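Local structure of aminotransferase, class I and II (Erwinia tasmaniensis, 5Z0Q) at residues L169-P174 and L199-D204; R231-M236 and S250-P255. The protein belongs to the class I and II aminotransferase family and holds pyridoxal-5'-phosphate in a pocket of its large-domain fold. One frame throughout, in Å; residues are numbered along the deposited sequence.

In the fold
Both contacts lie in the large mixed sheet at the core of the PLP-binding domain, their centres about 10 Å apart. They follow one another along the chain: interaction 1 pairs strands 166-172 and 200-204, which helix 184-197 connects, and interaction 2 then pairs strands 232-236 and 250-253. The two middle strands, 200-204 and 232-236, are themselves neighbours, and probable backbone hydrogen bonds from I233 N to V201 O and from L235 N to S203 O continue one contact into the other. Three parallel strands thus meet one antiparallel strand. C172 and D204 of the ligand pocket belong to interaction 1, while the segment between the strands of interaction 2 carries K240 of the same pocket.

Interaction 1 (L169-P174 and L199-D204); sequences LLLCNP and LLVCSD. With PLP (pyridoxal-5'-phosphate), chain M.
The beta-alpha-beta unit of strand 166-172, helix 184-197 and strand 200-204 brings L169-C172 alongside V201-D204 in parallel register, with the pyridoxal-5'-phosphate pocket at the C-terminal end of the pair. Backbone bonds run between them from C202 N to L169 O (2.8 Å), from L171 N to C202 O and from D204 N to L171 O. Beyond the strand end, N173 N donates to D204 O at 3.0 Å, keeping the chain paired up to the cis peptide before P174. On one face of the sheet L171 and V201 cross obliquely, CD1 of L171 lying 3.7 Å from V201 CG1. Helix 184-197 packs over this face through Q190 and A194, as the connecting helix of such a crossover does, and F221 touches both side chains. The other face carries L170, C202, C172 and D204. Here L170 reaches back across the strand gap, its CD2 3.6 Å from CB of C202, while F128 covers L170, C172 and D204. CG of D204 stands anti to the backbone N (chi1 -167°) and the carboxylate leads away from the neighbouring strand; its OD2 lies 3.0 Å from N1 of PLP, the aspartate-pyridine pairing familiar from fold-type I PLP proteins. SG of C172 is in van der Waals contact with the ring methyl C2A of PLP, at 4.0 Å.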
ATOM      1  N   LEU A 169      15.739  -8.451  17.297  1.00 24.41           N
ATOM      2  CA  LEU A 169      17.009  -8.203  16.626  1.00 20.36           C
ATOM      3  C   LEU A 169      16.744  -7.900  15.157  1.00 24.28           C
ATOM      4  O   LEU A 169      16.163  -8.725  14.444  1.00 29.40           O
ATOM      5  CB  LEU A 169      17.945  -9.403  16.766  1.00 27.49           C
ATOM      6  CG  LEU A 169      19.251  -9.329  15.970  1.00 25.78           C
ATOM      7  CD1 LEU A 169      20.114  -8.173  16.453  1.00 23.78           C
ATOM      8  CD2 LEU A 169      20.012 -10.642  16.053  1.00 22.47           C
ATOM      9  N   LEU A 170      17.176  -6.724  14.706  1.00 27.89           N
ATOM     10  CA  LEU A 170      16.967  -6.280  13.332  1.00 26.52           C
ATOM     11  C   LEU A 170      18.265  -6.470  12.554  1.00 26.81           C
ATOM     12  O   LEU A 170      19.248  -5.759  12.791  1.00 31.97           O
ATOM     13  CB  LEU A 170      16.512  -4.823  13.300  1.00 27.12           C
ATOM     14  CG  LEU A 170      15.239  -4.489  14.080  1.00 26.33           C
ATOM     15  CD1 LEU A 170      14.903  -3.016  13.941  1.00 29.79           C
ATOM     16  CD2 LEU A 170      14.078  -5.347  13.613  1.00 29.49           C
ATOM     17  N   LEU A 171      18.265  -7.423  11.626  1.00 28.96           N
ATOM     18  CA  LEU A 171      19.422  -7.721  10.798  1.00 24.19           C
ATOM     19  C   LEU A 171      19.187  -7.251   9.368  1.00 27.72           C
ATOM     20  O   LEU A 171      18.059  -6.968   8.957  1.00 29.93           O
ATOM     21  CB  LEU A 171      19.737  -9.220  10.807  1.00 24.97           C
ATOM     22  CG  LEU A 171      20.130  -9.833  12.151  1.00 27.04           C
ATOM     23  CD1 LEU A 171      20.461 -11.307  11.981  1.00 25.50           C
ATOM     24  CD2 LEU A 171      21.300  -9.080  12.763  1.00 25.36           C
ATOM     25  N   CYS A 172      20.279  -7.177   8.609  1.00 24.27           N
ATOM     26  CA  CYS A 172      20.228  -6.720   7.223  1.00 26.87           C
ATOM     27  C   CYS A 172      21.319  -7.451   6.454  1.00 23.77           C
ATOM     28  O   CYS A 172      22.502  -7.138   6.611  1.00 27.33           O
ATOM     29  CB  CYS A 172      20.408  -5.206   7.140  1.00 28.30           C
ATOM     30  SG  CYS A 172      20.218  -4.502   5.487  1.00 30.30           S
ATOM     31  N   ASN A 173      20.924  -8.425   5.631  1.00 22.48           N
ATOM     32  CA  ASN A 173      21.875  -9.241   4.885  1.00 22.12           C
ATOM     33  C   ASN A 173      21.371  -9.478   3.465  1.00 21.97           C
ATOM     34  O   ASN A 173      20.369 -10.179   3.276  1.00 24.15           O
ATOM     35  CB  ASN A 173      22.107 -10.575   5.598  1.00 23.27           C
ATOM     36  CG  ASN A 173      23.092 -11.464   4.867  1.00 20.75           C
ATOM     37  OD1 ASN A 173      23.931 -10.988   4.101  1.00 26.90           O
ATOM     38  ND2 ASN A 173      22.995 -12.767   5.100  1.00 21.28           N
ATOM     39  N   PRO A 174      22.031  -8.918   2.434  1.00 22.45           N
ATOM     40  CA  PRO A 174      23.221  -8.058   2.487  1.00 20.86           C
ATOM     41  C   PRO A 174      22.951  -6.719   3.170  1.00 23.12           C
ATOM     42  O   PRO A 174      21.813  -6.252   3.177  1.00 26.07           O
ATOM     43  CB  PRO A 174      23.573  -7.848   1.011  1.00 18.54           C
ATOM     44  CG  PRO A 174      22.890  -8.954   0.286  1.00 24.32           C
ATOM     45  CD  PRO A 174      21.631  -9.199   1.046  1.00 22.62           C
ATOM     46  N   LEU A 199      15.969 -13.635  21.527  1.00 33.45           N
ATOM     47  CA  LEU A 199      15.492 -12.508  20.744  1.00 31.92           C
ATOM     48  C   LEU A 199      14.785 -12.998  19.487  1.00 32.43           C
ATOM     49  O   LEU A 199      15.080 -14.078  18.967  1.00 29.05           O
ATOM     50  CB  LEU A 199      16.647 -11.584  20.345  1.00 30.92           C
ATOM     51  CG  LEU A 199      17.521 -11.003  21.454  1.00 29.59           C
ATOM     52  CD1 LEU A 199      18.597 -10.108  20.860  1.00 28.68           C
ATOM     53  CD2 LEU A 199      16.675 -10.239  22.454  1.00 24.73           C
ATOM     54  N   LEU A 200      13.848 -12.190  19.006  1.00 30.23           N
ATOM     55  CA  LEU A 200      13.261 -12.389  17.692  1.00 29.99           C
ATOM     56  C   LEU A 200      14.092 -11.651  16.649  1.00 36.21           C
ATOM     57  O   LEU A 200      14.662 -10.590  16.920  1.00 36.67           O
ATOM     58  CB  LEU A 200      11.812 -11.902  17.667  1.00 25.28           C
ATOM     59  CG  LEU A 200      10.857 -12.662  18.588  1.00 31.07           C
ATOM     60  CD1 LEU A 200       9.496 -11.986  18.641  1.00 21.60           C
ATOM     61  CD2 LEU A 200      10.723 -14.108  18.136  1.00 28.28           C
ATOM     62  N   VAL A 201      14.170 -12.227  15.455  1.00 35.00           N
ATOM     63  CA  VAL A 201      15.039 -11.722  14.399  1.00 30.59           C
ATOM     64  C   VAL A 201      14.185 -11.259  13.229  1.00 29.87           C
ATOM     65  O   VAL A 201      13.238 -11.943  12.829  1.00 30.88           O
ATOM     66  CB  VAL A 201      16.055 -12.791  13.945  1.00 28.11           C
ATOM     67  CG1 VAL A 201      16.996 -12.218  12.899  1.00 27.82           C
ATOM     68  CG2 VAL A 201      16.830 -13.318  15.138  1.00 33.62           C
ATOM     69  N   CYS A 202      14.516 -10.088  12.690  1.00 34.17           N
ATOM     70  CA  CYS A 202      13.883  -9.557  11.483  1.00 31.40           C
ATOM     71  C   CYS A 202      14.991  -9.324  10.463  1.00 32.48           C
ATOM     72  O   CYS A 202      15.715  -8.326  10.536  1.00 31.60           O
ATOM     73  CB  CYS A 202      13.107  -8.277  11.778  1.00 28.92           C
ATOM     74  SG  CYS A 202      12.239  -7.585  10.351  1.00 30.90           S
ATOM     75  N   SER A 203      15.126 -10.250   9.517  1.00 31.10           N
ATOM     76  CA  SER A 203      16.201 -10.224   8.534  1.00 32.29           C
ATOM     77  C   SER A 203      15.699  -9.570   7.251  1.00 31.01           C
ATOM     78  O   SER A 203      14.788 -10.091   6.598  1.00 31.95           O
ATOM     79  CB  SER A 203      16.710 -11.638   8.255  1.00 30.15           C
ATOM     80  OG  SER A 203      17.802 -11.625   7.351  1.00 33.40           O
ATOM     81  N   ASP A 204      16.295  -8.435   6.895  1.00 30.65           N
ATOM     82  CA  ASP A 204      15.967  -7.729   5.662  1.00 30.57           C
ATOM     83  C   ASP A 204      16.908  -8.224   4.572  1.00 29.05           C
ATOM     84  O   ASP A 204      18.106  -7.925   4.591  1.00 33.16           O
ATOM     85  CB  ASP A 204      16.087  -6.219   5.856  1.00 36.72           C
ATOM     86  CG  ASP A 204      15.467  -5.425   4.717  1.00 39.22           C
ATOM     87  OD1 ASP A 204      15.558  -5.863   3.552  1.00 45.26           O
ATOM     88  OD2 ASP A 204      14.886  -4.354   4.990  1.00 46.14           O
TER
HETATM   89  N1  PLP M 401      15.205  -2.521   2.689  1.00 34.00           N
HETATM   90  C2  PLP M 401      16.469  -2.040   2.407  1.00 34.69           C
HETATM   91  C2A PLP M 401      17.633  -2.439   3.266  1.00 34.89           C
HETATM   92  C3  PLP M 401      16.664  -1.191   1.324  1.00 36.53           C
HETATM   93  O3  PLP M 401      17.918  -0.715   1.044  1.00 36.52           O
HETATM   94  C4  PLP M 401      15.586  -0.825   0.527  1.00 42.98           C
HETATM   95  C4A PLP M 401      15.816  -0.054  -0.740  1.00 41.52           C
HETATM   96  C5  PLP M 401      14.316  -1.309   0.819  1.00 44.62           C
HETATM   97  C6  PLP M 401      14.131  -2.160   1.902  1.00 39.34           C
HETATM   98  C5A PLP M 401      13.150  -0.904  -0.055  1.00 45.84           C
HETATM   99  O4P PLP M 401      11.929  -1.028   0.639  1.00 42.80           O
HETATM  100  P   PLP M 401      10.592  -0.390   0.009  1.00 47.94           P
HETATM  101  O1P PLP M 401      10.861   1.042  -0.393  1.00 46.57           O
HETATM  102  O2P PLP M 401       9.475  -0.426   1.026  1.00 41.25           O
HETATM  103  O3P PLP M 401      10.202  -1.197  -1.206  1.00 44.89           O

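Interaction 2 (R231-M236 and S250-P255); sequences RSITLM and SLAVIP
The carbonyl oxygen of T234 accepts a hydrogen bond from V253 N, in the carbonyl plane at 2.7 Å. The CA-H of A252 also points to it, T234 O lying 3.2 Å from A252 CA. T234 N returns a bond to V253 O, which closes an antiparallel hydrogen-bonded pair. M236 and L251 form the next one, with M236 N to L251 O at 3.1 Å and L251 N to M236 O at 3.0 Å, both donors nearly in line with the C=O they meet. L235 and A252 make the non-hydrogen-bonded pair between them. On their face of the sheet the methyl of A252 is met by two larger side chains, CD2 of L235 at 3.7 Å and CD1 of I233. I233 and I254 lie side by side and point the same way, CG1 to CG1 at 3.7 Å, and F263 of helix 257-267 packs on both. On the opposite face the M236 chain is bent at chi3 (-57°), which carries CE back across the strand gap to V253 CG2 at 3.7 Å, with L251 CD1 also beside it. L94 of strand 94-97 touches both L251 and V253. At the far end S250 OG bonds to G99 O of the PLP pocket. Strand 250-253 runs antiparallel to 232-236 within a mostly parallel large-domain sheet, as in other fold-type I PLP proteins.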
ATOM      1  N   ARG A 231      11.971 -18.420  14.987  1.00 29.01           N
ATOM      2  CA  ARG A 231      12.164 -17.225  15.798  1.00 27.61           C
ATOM      3  C   ARG A 231      12.372 -15.971  14.955  1.00 31.34           C
ATOM      4  O   ARG A 231      12.695 -14.915  15.512  1.00 32.66           O
ATOM      5  CB  ARG A 231      13.354 -17.411  16.749  1.00 23.58           C
ATOM      6  CG  ARG A 231      14.710 -17.338  16.058  1.00 25.31           C
ATOM      7  CD  ARG A 231      15.837 -17.900  16.920  1.00 38.49           C
ATOM      8  NE  ARG A 231      15.881 -17.307  18.254  1.00 40.68           N
ATOM      9  CZ  ARG A 231      15.621 -17.972  19.375  1.00 31.39           C
ATOM     10  NH1 ARG A 231      15.306 -19.258  19.328  1.00 28.80           N
ATOM     11  NH2 ARG A 231      15.684 -17.352  20.546  1.00 35.74           N
ATOM     12  N   SER A 232      12.187 -16.050  13.639  1.00 24.87           N
ATOM     13  CA  SER A 232      12.562 -14.966  12.745  1.00 29.13           C
ATOM     14  C   SER A 232      11.457 -14.674  11.739  1.00 28.62           C
ATOM     15  O   SER A 232      10.501 -15.437  11.580  1.00 34.76           O
ATOM     16  CB  SER A 232      13.861 -15.289  11.994  1.00 33.20           C
ATOM     17  OG  SER A 232      13.646 -16.312  11.038  1.00 30.13           O
ATOM     18  N   ILE A 233      11.612 -13.539  11.060  1.00 25.71           N
ATOM     19  CA  ILE A 233      10.789 -13.155   9.921  1.00 26.82           C
ATOM     20  C   ILE A 233      11.726 -12.676   8.820  1.00 26.43           C
ATOM     21  O   ILE A 233      12.649 -11.898   9.082  1.00 30.60           O
ATOM     22  CB  ILE A 233       9.764 -12.063  10.287  1.00 34.39           C
ATOM     23  CG1 ILE A 233       9.079 -11.525   9.029  1.00 37.46           C
ATOM     24  CG2 ILE A 233      10.423 -10.939  11.078  1.00 30.89           C
ATOM     25  CD1 ILE A 233       8.157 -10.357   9.284  1.00 27.84           C
ATOM     26  N   THR A 234      11.500 -13.149   7.599  1.00 25.70           N
ATOM     27  CA  THR A 234      12.378 -12.875   6.467  1.00 31.33           C
ATOM     28  C   THR A 234      11.656 -11.969   5.476  1.00 32.86           C
ATOM     29  O   THR A 234      10.558 -12.299   5.016  1.00 34.96           O
ATOM     30  CB  THR A 234      12.808 -14.178   5.794  1.00 33.84           C
ATOM     31  OG1 THR A 234      13.289 -15.091   6.788  1.00 34.73           O
ATOM     32  CG2 THR A 234      13.910 -13.918   4.777  1.00 30.05           C
ATOM     33  N   LEU A 235      12.275 -10.839   5.145  1.00 24.72           N
ATOM     34  CA  LEU A 235      11.710  -9.862   4.221  1.00 28.57           C
ATOM     35  C   LEU A 235      12.464  -9.929   2.899  1.00 28.97           C
ATOM     36  O   LEU A 235      13.682  -9.717   2.864  1.00 27.56           O
ATOM     37  CB  LEU A 235      11.779  -8.452   4.807  1.00 26.33           C
ATOM     38  CG  LEU A 235      10.981  -8.196   6.086  1.00 25.08           C
ATOM     39  CD1 LEU A 235      11.248  -6.794   6.606  1.00 26.29           C
ATOM     40  CD2 LEU A 235       9.497  -8.399   5.842  1.00 24.83           C
ATOM     41  N   MET A 236      11.742 -10.221   1.818  1.00 23.32           N
ATOM     42  CA  MET A 236      12.335 -10.325   0.493  1.00 25.67           C
ATOM     43  C   MET A 236      11.401  -9.702  -0.534  1.00 28.42           C
ATOM     44  O   MET A 236      10.189  -9.606  -0.328  1.00 29.31           O
ATOM     45  CB  MET A 236      12.636 -11.782   0.123  1.00 34.46           C
ATOM     46  CG  MET A 236      13.733 -12.417   0.960  1.00 41.03           C
ATOM     47  SD  MET A 236      13.960 -14.163   0.588  1.00 63.66           S
ATOM     48  CE  MET A 236      12.308 -14.783   0.895  1.00 44.03           C
ATOM     49  N   SER A 250       6.249  -7.060  -2.193  1.00 30.94           N
ATOM     50  CA  SER A 250       7.195  -7.735  -1.315  1.00 31.20           C
ATOM     51  C   SER A 250       6.470  -8.853  -0.578  1.00 31.37           C
ATOM     52  O   SER A 250       5.253  -9.023  -0.699  1.00 27.22           O
ATOM     53  CB  SER A 250       7.830  -6.751  -0.325  1.00 33.47           C
ATOM     54  OG  SER A 250       6.872  -6.289   0.610  1.00 35.03           O
ATOM     55  N   LEU A 251       7.229  -9.621   0.202  1.00 24.32           N
ATOM     56  CA  LEU A 251       6.654 -10.708   0.979  1.00 32.32           C
ATOM     57  C   LEU A 251       7.489 -10.934   2.230  1.00 28.04           C
ATOM     58  O   LEU A 251       8.701 -10.699   2.240  1.00 25.85           O
ATOM     59  CB  LEU A 251       6.550 -12.002   0.156  1.00 38.47           C
ATOM     60  CG  LEU A 251       7.786 -12.558  -0.562  1.00 38.94           C
ATOM     61  CD1 LEU A 251       8.645 -13.424   0.356  1.00 29.80           C
ATOM     62  CD2 LEU A 251       7.368 -13.342  -1.797  1.00 36.12           C
ATOM     63  N   ALA A 252       6.822 -11.390   3.285  1.00 28.53           N
ATOM     64  CA  ALA A 252       7.467 -11.764   4.534  1.00 23.10           C
ATOM     65  C   ALA A 252       7.294 -13.259   4.756  1.00 31.05           C
ATOM     66  O   ALA A 252       6.213 -13.808   4.522  1.00 29.57           O
ATOM     67  CB  ALA A 252       6.886 -10.984   5.715  1.00 24.57           C
ATOM     68  N   VAL A 253       8.360 -13.914   5.202  1.00 32.17           N
ATOM     69  CA  VAL A 253       8.366 -15.354   5.432  1.00 31.18           C
ATOM     70  C   VAL A 253       8.436 -15.580   6.935  1.00 31.12           C
ATOM     71  O   VAL A 253       9.487 -15.376   7.555  1.00 35.18           O
ATOM     72  CB  VAL A 253       9.529 -16.045   4.711  1.00 33.19           C
ATOM     73  CG1 VAL A 253       9.413 -17.556   4.849  1.00 30.93           C
ATOM     74  CG2 VAL A 253       9.560 -15.635   3.246  1.00 27.97           C
ATOM     75  N   ILE A 254       7.322 -16.000   7.521  1.00 35.21           N
ATOM     76  CA  ILE A 254       7.214 -16.242   8.952  1.00 30.18           C
ATOM     77  C   ILE A 254       6.856 -17.708   9.159  1.00 34.90           C
ATOM     78  O   ILE A 254       5.686 -18.089   9.090  1.00 32.66           O
ATOM     79  CB  ILE A 254       6.167 -15.320   9.602  1.00 32.27           C
ATOM     80  CG1 ILE A 254       6.225 -13.925   8.975  1.00 31.31           C
ATOM     81  CG2 ILE A 254       6.394 -15.234  11.102  1.00 28.80           C
ATOM     82  CD1 ILE A 254       5.093 -13.018   9.396  1.00 22.41           C
ATOM     83  N   PRO A 255       7.848 -18.570   9.406  1.00 34.02           N
ATOM     84  CA  PRO A 255       7.536 -19.991   9.623  1.00 32.25           C
ATOM     85  C   PRO A 255       6.778 -20.254  10.913  1.00 34.52           C
ATOM     86  O   PRO A 255       6.000 -21.213  10.974  1.00 36.28           O
ATOM     87  CB  PRO A 255       8.921 -20.657   9.638  1.00 29.95           C
ATOM     88  CG  PRO A 255       9.829 -19.679   8.959  1.00 28.79           C
ATOM     89  CD  PRO A 255       9.296 -18.329   9.319  1.00 28.20           C
TER